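Local coordinates for protein SUBA (Escherichia coli, PDB 2IY9) that cleaves the host endoplasmic reticulum chaperone BiP as the subtilisin-like serine protease subunit of an AB5 toxin, provoking ER stress and cell death, at residues 164-167 with 168-171. Residues are numbered along the deposited sequence; the frame is centred on the assembly and turned at random.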
ATOM      1  N   GLU A 164       1.477  17.392 -10.424  1.00 28.65           N
ATOM      2  CA  GLU A 164       2.603  17.375 -11.361  1.00 28.54           C
ATOM      3  C   GLU A 164       3.395  16.060 -11.234  1.00 27.89           C
ATOM      4  O   GLU A 164       3.683  15.392 -12.236  1.00 27.88           O
ATOM      5  CB  GLU A 164       3.515  18.590 -11.132  1.00 28.46           C
ATOM      6  CG  GLU A 164       4.531  18.849 -12.262  1.00 30.53           C
ATOM      7  CD  GLU A 164       5.734  17.906 -12.230  1.00 31.73           C
ATOM      8  OE1 GLU A 164       6.205  17.557 -11.118  1.00 30.82           O
ATOM      9  OE2 GLU A 164       6.209  17.504 -13.321  1.00 32.43           O
ATOM     10  N   LEU A 165       3.719  15.689  -9.998  1.00 27.53           N
ATOM     11  CA  LEU A 165       4.541  14.498  -9.730  1.00 26.96           C
ATOM     12  C   LEU A 165       3.846  13.216 -10.180  1.00 25.89           C
ATOM     13  O   LEU A 165       4.461  12.356 -10.808  1.00 25.52           O
ATOM     14  CB  LEU A 165       4.907  14.403  -8.242  1.00 27.30           C
ATOM     15  CG  LEU A 165       5.818  13.215  -7.902  1.00 28.66           C
ATOM     16  CD1 LEU A 165       6.847  13.562  -6.864  1.00 30.01           C
ATOM     17  CD2 LEU A 165       4.991  11.998  -7.479  1.00 30.88           C
ATOM     18  N   LEU A 166       2.569  13.087  -9.846  1.00 25.47           N
ATOM     19  CA  LEU A 166       1.840  11.855 -10.152  1.00 25.16           C
ATOM     20  C   LEU A 166       1.579  11.688 -11.645  1.00 25.47           C
ATOM     21  O   LEU A 166       1.692  10.580 -12.178  1.00 24.90           O
ATOM     22  CB  LEU A 166       0.547  11.773  -9.333  1.00 25.21           C
ATOM     23  CG  LEU A 166       0.789  11.729  -7.809  1.00 24.20           C
ATOM     24  CD1 LEU A 166      -0.496  11.991  -7.058  1.00 23.78           C
ATOM     25  CD2 LEU A 166       1.398  10.403  -7.356  1.00 23.94           C
ATOM     26  N   SER A 167       1.234  12.778 -12.331  1.00 25.75           N
ATOM     27  CA  SER A 167       1.019  12.683 -13.785  1.00 26.05           C
ATOM     28  C   SER A 167       2.331  12.355 -14.502  1.00 25.89           C
ATOM     29  O   SER A 167       2.331  11.579 -15.452  1.00 25.04           O
ATOM     30  CB  SER A 167       0.366  13.944 -14.361  1.00 26.27           C
ATOM     31  OG  SER A 167       1.197  15.075 -14.161  1.00 27.89           O
ATOM     32  N   ARG A 168       3.444  12.910 -14.014  1.00 25.65           N
ATOM     33  CA  ARG A 168       4.783  12.562 -14.522  1.00 26.45           C
ATOM     34  C   ARG A 168       5.137  11.089 -14.273  1.00 25.66           C
ATOM     35  O   ARG A 168       5.577  10.391 -15.193  1.00 25.79           O
ATOM     36  CB  ARG A 168       5.856  13.479 -13.909  1.00 26.04           C
ATOM     37  CG  ARG A 168       7.265  13.327 -14.505  1.00 27.31           C
ATOM     38  CD  ARG A 168       8.123  14.579 -14.243  1.00 28.93           C
ATOM     39  NE  ARG A 168       8.732  14.635 -12.909  1.00 35.75           N
ATOM     40  CZ  ARG A 168       8.121  15.084 -11.820  1.00 37.69           C
ATOM     41  NH1 ARG A 168       6.863  15.477 -11.885  1.00 41.01           N
ATOM     42  NH2 ARG A 168       8.751  15.125 -10.657  1.00 40.47           N
ATOM     43  N   MET A 169       4.939  10.610 -13.042  1.00 25.77           N
ATOM     44  CA  MET A 169       5.171   9.188 -12.749  1.00 25.46           C
ATOM     45  C   MET A 169       4.295   8.326 -13.657  1.00 24.65           C
ATOM     46  O   MET A 169       4.728   7.287 -14.131  1.00 24.20           O
ATOM     47  CB  MET A 169       4.917   8.859 -11.276  1.00 25.49           C
ATOM     48  CG  MET A 169       4.979   7.349 -10.938  1.00 26.49           C
ATOM     49  SD  MET A 169       4.638   6.930  -9.213  1.00 27.67           S
ATOM     50  CE  MET A 169       3.972   8.501  -8.679  1.00 29.90           C
ATOM     51  N   GLY A 170       3.069   8.784 -13.912  1.00 24.54           N
ATOM     52  CA  GLY A 170       2.148   8.078 -14.806  1.00 24.31           C
ATOM     53  C   GLY A 170       2.720   7.943 -16.205  1.00 24.81           C
ATOM     54  O   GLY A 170       2.745   6.849 -16.778  1.00 24.40           O
ATOM     55  N   ARG A 171       3.204   9.056 -16.745  1.00 25.14           N
ATOM     56  CA  ARG A 171       3.845   9.056 -18.055  1.00 26.00           C
ATOM     57  C   ARG A 171       5.044   8.107 -18.131  1.00 25.49           C
ATOM     58  O   ARG A 171       5.226   7.415 -19.129  1.00 25.96           O
ATOM     59  CB  ARG A 171       4.234  10.470 -18.458  1.00 26.08           C
ATOM     60  CG  ARG A 171       3.052  11.272 -18.968  1.00 28.75           C
ATOM     61  CD  ARG A 171       3.469  12.621 -19.529  1.00 32.17           C
ATOM     62  NE  ARG A 171       4.163  13.462 -18.554  1.00 35.31           N
ATOM     63  CZ  ARG A 171       3.568  14.230 -17.642  1.00 34.52           C
ATOM     64  NH1 ARG A 171       2.244  14.266 -17.530  1.00 36.01           N
ATOM     65  NH2 ARG A 171       4.309  14.957 -16.829  1.00 35.79           N
TER
HETATM   66  O   HOH W   1       4.047  16.649 -14.717  1.00 36.55           O
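Glu-164 and Arg-168, one helical turn apart, bring opposite charges together, but the model sets them too close to fix a bond length, so their salt bridge is doubtful in detail. As modelled, the carboxylate and guanidinium planes lie 23° apart, an orientation as uncertain as the distance.

A water-mediated link is better defined. Water 1 donates to the carbonyl O of Glu-164 at 2.8 Å and accepts from Arg-171 NH2 at 2.7 Å, lying in the plane of that guanidinium at its edge; its further bond to Glu-164 OE2 shares the uncertainty of the carboxylate. With the Arg-171 chain bent at chi3 (-59°), one face of the guanidinium, near its rim, comes over Ser-167 O. The side chain of Ser-167 turns back along the helix, its OG hydrogen-bonding the main-chain O of Thr-163.

Backbone bonds run i to i+4 throughout, as expected of an alpha-helix: Met-169 N to Leu-165 O measures 2.9 Å with an N-H...O angle of 167°.

The apolar side is made by Met-169, whose terminal methyl CE lies 3.5 Å from Leu-166 CD2, a tight contact, and 3.8 Å from Leu-165 CD2. These three side chains belong to the inward face of helix 160-172: Leu-165 and Met-169 pack against helix 125-134, while Leu-166 and Met-169 meet Ile-177 of strand 176-180, in the parallel sheet of the subtilase fold.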